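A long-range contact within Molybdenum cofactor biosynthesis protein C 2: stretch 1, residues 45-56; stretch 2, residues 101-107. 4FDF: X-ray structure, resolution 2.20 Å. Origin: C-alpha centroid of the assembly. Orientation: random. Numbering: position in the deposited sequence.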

ATOM      1  N   LEU B  45     -25.909   4.746   6.223  1.00 36.26           N
ATOM      2  CA  LEU B  45     -25.566   6.128   6.518  1.00 38.06           C
ATOM      3  C   LEU B  45     -26.844   6.907   6.856  1.00 38.10           C
ATOM      4  O   LEU B  45     -27.737   7.019   6.022  1.00 35.08           O
ATOM      5  CB  LEU B  45     -24.855   6.762   5.332  1.00 38.16           C
ATOM      6  CG  LEU B  45     -24.356   8.191   5.550  1.00 40.58           C
ATOM      7  CD1 LEU B  45     -23.098   8.197   6.372  1.00 40.38           C
ATOM      8  CD2 LEU B  45     -24.123   8.899   4.225  1.00 40.83           C
ATOM      9  N   ARG B  46     -26.930   7.421   8.082  1.00 39.33           N
ATOM     10  CA  ARG B  46     -28.100   8.207   8.500  1.00 42.21           C
ATOM     11  C   ARG B  46     -27.891   9.689   8.179  1.00 39.54           C
ATOM     12  O   ARG B  46     -27.108  10.369   8.834  1.00 41.29           O
ATOM     13  CB  ARG B  46     -28.387   8.020   9.994  1.00 42.91           C
ATOM     14  CG  ARG B  46     -28.267   6.591  10.511  1.00 45.33           C
ATOM     15  CD  ARG B  46     -29.603   5.897  10.599  1.00 46.10           C
ATOM     16  NE  ARG B  46     -29.507   4.653  11.355  1.00 49.32           N
ATOM     17  CZ  ARG B  46     -30.393   3.662  11.287  1.00 50.29           C
ATOM     18  NH1 ARG B  46     -31.457   3.762  10.489  1.00 49.89           N
ATOM     19  NH2 ARG B  46     -30.216   2.567  12.012  1.00 47.71           N
ATOM     20  N   THR B  47     -28.582  10.186   7.165  1.00 40.33           N
ATOM     21  CA  THR B  47     -28.353  11.566   6.723  1.00 44.50           C
ATOM     22  C   THR B  47     -29.649  12.421   6.644  1.00 44.27           C
ATOM     23  O   THR B  47     -30.600  12.160   7.368  1.00 43.37           O
ATOM     24  CB  THR B  47     -27.476  11.609   5.439  1.00 43.65           C
ATOM     25  OG1 THR B  47     -27.089  12.957   5.165  1.00 46.81           O
ATOM     26  CG2 THR B  47     -28.194  11.001   4.236  1.00 41.68           C
ATOM     27  N   SER B  48     -29.675  13.434   5.781  1.00 46.90           N
ATOM     28  CA  SER B  48     -30.807  14.367   5.717  1.00 47.58           C
ATOM     29  C   SER B  48     -31.549  14.257   4.391  1.00 47.27           C
ATOM     30  O   SER B  48     -30.998  13.758   3.401  1.00 47.64           O
ATOM     31  CB  SER B  48     -30.316  15.799   5.910  1.00 46.65           C
ATOM     32  OG  SER B  48     -29.507  16.184   4.811  1.00 53.49           O
ATOM     33  N   ALA B  49     -32.795  14.733   4.376  1.00 47.75           N
ATOM     34  CA  ALA B  49     -33.622  14.732   3.168  1.00 46.45           C
ATOM     35  C   ALA B  49     -32.965  15.584   2.099  1.00 46.12           C
ATOM     36  O   ALA B  49     -33.007  15.251   0.911  1.00 43.45           O
ATOM     37  CB  ALA B  49     -35.028  15.252   3.470  1.00 47.89           C
ATOM     38  N   GLN B  50     -32.351  16.681   2.536  1.00 46.00           N
ATOM     39  CA  GLN B  50     -31.561  17.517   1.659  1.00 47.37           C
ATOM     40  C   GLN B  50     -30.436  16.740   0.967  1.00 48.80           C
ATOM     41  O   GLN B  50     -30.227  16.901  -0.242  1.00 51.10           O
ATOM     42  CB  GLN B  50     -30.965  18.685   2.428  1.00 47.60           C
ATOM     43  CG  GLN B  50     -30.579  19.835   1.514  1.00 49.15           C
ATOM     44  CD  GLN B  50     -29.723  20.865   2.195  1.00 48.31           C
ATOM     45  OE1 GLN B  50     -29.525  20.841   3.416  1.00 47.59           O
ATOM     46  NE2 GLN B  50     -29.202  21.780   1.408  1.00 46.99           N
ATOM     47  N   VAL B  51     -29.719  15.915   1.731  1.00 45.96           N
ATOM     48  CA  VAL B  51     -28.620  15.123   1.175  1.00 45.44           C
ATOM     49  C   VAL B  51     -29.149  14.119   0.153  1.00 44.52           C
ATOM     50  O   VAL B  51     -28.594  13.997  -0.937  1.00 45.42           O
ATOM     51  CB  VAL B  51     -27.750  14.450   2.273  1.00 44.88           C
ATOM     52  CG1 VAL B  51     -26.868  13.350   1.686  1.00 42.11           C
ATOM     53  CG2 VAL B  51     -26.875  15.486   2.951  1.00 43.29           C
ATOM     54  N   VAL B  52     -30.236  13.432   0.497  1.00 45.63           N
ATOM     55  CA  VAL B  52     -30.916  12.528  -0.428  1.00 45.46           C
ATOM     56  C   VAL B  52     -31.319  13.297  -1.687  1.00 48.00           C
ATOM     57  O   VAL B  52     -31.147  12.809  -2.808  1.00 49.86           O
ATOM     58  CB  VAL B  52     -32.159  11.852   0.235  1.00 47.64           C
ATOM     59  CG1 VAL B  52     -32.974  11.052  -0.789  1.00 48.98           C
ATOM     60  CG2 VAL B  52     -31.729  10.950   1.377  1.00 44.86           C
ATOM     61  N   ALA B  53     -31.829  14.511  -1.493  1.00 47.51           N
ATOM     62  CA  ALA B  53     -32.226  15.366  -2.607  1.00 49.08           C
ATOM     63  C   ALA B  53     -31.040  15.651  -3.527  1.00 48.88           C
ATOM     64  O   ALA B  53     -31.100  15.361  -4.721  1.00 50.70           O
ATOM     65  CB  ALA B  53     -32.859  16.669  -2.102  1.00 48.06           C
ATOM     66  N   LEU B  54     -29.956  16.180  -2.965  1.00 49.35           N
ATOM     67  CA  LEU B  54     -28.771  16.511  -3.754  1.00 51.61           C
ATOM     68  C   LEU B  54     -28.164  15.307  -4.475  1.00 55.05           C
ATOM     69  O   LEU B  54     -27.522  15.461  -5.521  1.00 58.18           O
ATOM     70  CB  LEU B  54     -27.727  17.234  -2.901  1.00 49.74           C
ATOM     71  CG  LEU B  54     -28.143  18.573  -2.270  1.00 50.49           C
ATOM     72  CD1 LEU B  54     -27.042  19.089  -1.351  1.00 47.71           C
ATOM     73  CD2 LEU B  54     -28.518  19.633  -3.318  1.00 50.07           C
ATOM     74  N   ILE B  55     -28.382  14.113  -3.925  1.00 55.67           N
ATOM     75  CA  ILE B  55     -27.926  12.876  -4.562  1.00 59.18           C
ATOM     76  C   ILE B  55     -28.758  12.533  -5.802  1.00 59.57           C
ATOM     77  O   ILE B  55     -28.197  12.264  -6.862  1.00 63.34           O
ATOM     78  CB  ILE B  55     -27.860  11.691  -3.560  1.00 58.84           C
ATOM     79  CG1 ILE B  55     -26.621  11.837  -2.674  1.00 57.56           C
ATOM     80  CG2 ILE B  55     -27.833  10.340  -4.292  1.00 57.90           C
ATOM     81  CD1 ILE B  55     -26.655  11.015  -1.412  1.00 57.31           C
ATOM     82  N   SER B  56     -30.083  12.566  -5.674  1.00 63.06           N
ATOM     83  CA  SER B  56     -30.980  12.281  -6.796  1.00 63.94           C
ATOM     84  C   SER B  56     -30.874  13.308  -7.923  1.00 66.21           C
ATOM     85  O   SER B  56     -31.053  12.972  -9.094  1.00 64.73           O
ATOM     86  CB  SER B  56     -32.425  12.171  -6.318  1.00 67.03           C
ATOM     87  OG  SER B  56     -32.548  11.136  -5.355  1.00 70.50           O
ATOM     88  N   VAL B 101     -31.241   3.952  -1.692  1.00 46.98           N
ATOM     89  CA  VAL B 101     -31.471   5.284  -1.131  1.00 47.55           C
ATOM     90  C   VAL B 101     -32.924   5.440  -0.658  1.00 47.62           C
ATOM     91  O   VAL B 101     -33.877   5.306  -1.438  1.00 45.34           O
ATOM     92  CB  VAL B 101     -31.064   6.450  -2.107  1.00 49.17           C
ATOM     93  CG1 VAL B 101     -29.670   6.223  -2.698  1.00 48.15           C
ATOM     94  CG2 VAL B 101     -32.096   6.646  -3.217  1.00 53.14           C
ATOM     95  N   GLY B 102     -33.085   5.708   0.630  1.00 47.47           N
ATOM     96  CA  GLY B 102     -34.415   5.899   1.199  1.00 49.67           C
ATOM     97  C   GLY B 102     -34.716   7.372   1.363  1.00 50.02           C
ATOM     98  O   GLY B 102     -34.138   8.220   0.674  1.00 48.52           O
ATOM     99  N   GLN B 103     -35.608   7.666   2.301  1.00 51.80           N
ATOM    100  CA  GLN B 103     -36.038   9.031   2.581  1.00 54.76           C
ATOM    101  C   GLN B 103     -34.914   9.854   3.210  1.00 51.66           C
ATOM    102  O   GLN B 103     -34.667  10.994   2.815  1.00 48.88           O
ATOM    103  CB  GLN B 103     -37.249   9.012   3.519  1.00 58.71           C
ATOM    104  CG  GLN B 103     -38.407   8.125   3.056  1.00 66.58           C
ATOM    105  CD  GLN B 103     -39.175   8.711   1.878  1.00 72.77           C
ATOM    106  OE1 GLN B 103     -39.211   9.930   1.685  1.00 78.06           O
ATOM    107  NE2 GLN B 103     -39.795   7.841   1.085  1.00 73.78           N
ATOM    108  N   LEU B 104     -34.241   9.262   4.188  1.00 52.34           N
ATOM    109  CA  LEU B 104     -33.255   9.970   4.995  1.00 53.62           C
ATOM    110  C   LEU B 104     -31.952   9.190   5.084  1.00 51.35           C
ATOM    111  O   LEU B 104     -30.927   9.733   5.481  1.00 54.88           O
ATOM    112  CB  LEU B 104     -33.808  10.188   6.405  1.00 56.35           C
ATOM    113  CG  LEU B 104     -35.083  11.024   6.550  1.00 58.36           C
ATOM    114  CD1 LEU B 104     -35.885  10.556   7.755  1.00 57.74           C
ATOM    115  CD2 LEU B 104     -34.752  12.521   6.637  1.00 58.77           C
ATOM    116  N   ASP B 105     -32.018   7.918   4.708  1.00 49.84           N
ATOM    117  CA  ASP B 105     -30.939   6.955   4.885  1.00 47.89           C
ATOM    118  C   ASP B 105     -30.418   6.408   3.549  1.00 46.40           C
ATOM    119  O   ASP B 105     -31.130   6.418   2.530  1.00 44.58           O
ATOM    120  CB  ASP B 105     -31.436   5.792   5.753  1.00 49.47           C
ATOM    121  CG  ASP B 105     -31.689   6.203   7.202  1.00 52.79           C
ATOM    122  OD1 ASP B 105     -30.934   7.044   7.728  1.00 57.89           O
ATOM    123  OD2 ASP B 105     -32.640   5.687   7.820  1.00 55.73           O
ATOM    124  N   ILE B 106     -29.170   5.945   3.566  1.00 43.06           N
ATOM    125  CA  ILE B 106     -28.585   5.224   2.437  1.00 42.44           C
ATOM    126  C   ILE B 106     -28.057   3.875   2.917  1.00 40.68           C
ATOM    127  O   ILE B 106     -27.082   3.809   3.656  1.00 38.03           O
ATOM    128  CB  ILE B 106     -27.463   6.037   1.759  1.00 43.83           C
ATOM    129  CG1 ILE B 106     -27.971   7.443   1.412  1.00 46.40           C
ATOM    130  CG2 ILE B 106     -26.952   5.312   0.507  1.00 43.68           C
ATOM    131  CD1 ILE B 106     -26.890   8.468   1.137  1.00 50.49           C
ATOM    132  N   GLU B 107     -28.727   2.800   2.516  1.00 40.06           N
ATOM    133  CA  GLU B 107     -28.273   1.459   2.852  1.00 39.99           C
ATOM    134  C   GLU B 107     -27.182   0.993   1.884  1.00 40.55           C
ATOM    135  O   GLU B 107     -27.243   1.247   0.673  1.00 39.41           O
ATOM    136  CB  GLU B 107     -29.443   0.476   2.902  1.00 38.62           C
TER

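Two short strands meet antiparallel here, and the helix that follows the first packs beside the loop leading into the second. Leu45 and Ile106 form the hydrogen-bonded pair: Leu45 N donates to Ile106 O and Ile106 N to Leu45 O, each at 3.0 Å and close to straight. Leu45 O also receives a CA-H contact from Asp105 CA at 3.4 Å. The two side chains share one face of the sheet, where Leu45 CD2 lies 4.2 Å from Ile106 CD1.

One residue on, Arg46 pairs with Asp105 without backbone hydrogen bonds, and their side chains occupy the other face. Charge links them only loosely: Arg46 NH1 reaches Asp105 OD2 at 3.5 Å, a salt bridge whose hydrogen bond is weak. Asp105 OD1 instead packs over the arginine's own carbons, 3.2 Å from Arg46 CA.

At Thr47 the strand has ended, yet its N still donates to Leu104 O at 2.9 Å, extending the backbone link one step past the paired residues. Ser48 then turns the chain into the helix. Its CB points away from stretch 2, and its OG caps the first turn by accepting from Val51 N at 3.1 Å.

From the helix, Ala49, Val52 and Ile55, spaced three apart, meet stretch 2, while Gln50 and Ala53 point away. Ala49 lies beside Leu104, with Ala49 CB 4.2 Å from Leu104 CD2. Val52 points toward the loop and packs on its backbone, Val52 CG1 lying 3.4 Å from Gly102 O and Val52 CG2 3.3 Å from Gln103 O. Ile55, also pointing toward stretch 2, places CD1 3.6 Å from Ile106 CD1. That same methyl group meets Leu45, so Ile106 joins strand and helix in one apolar cluster. The rule is compact: paired backbones hold the strands, and helix residues three apart face stretch 2.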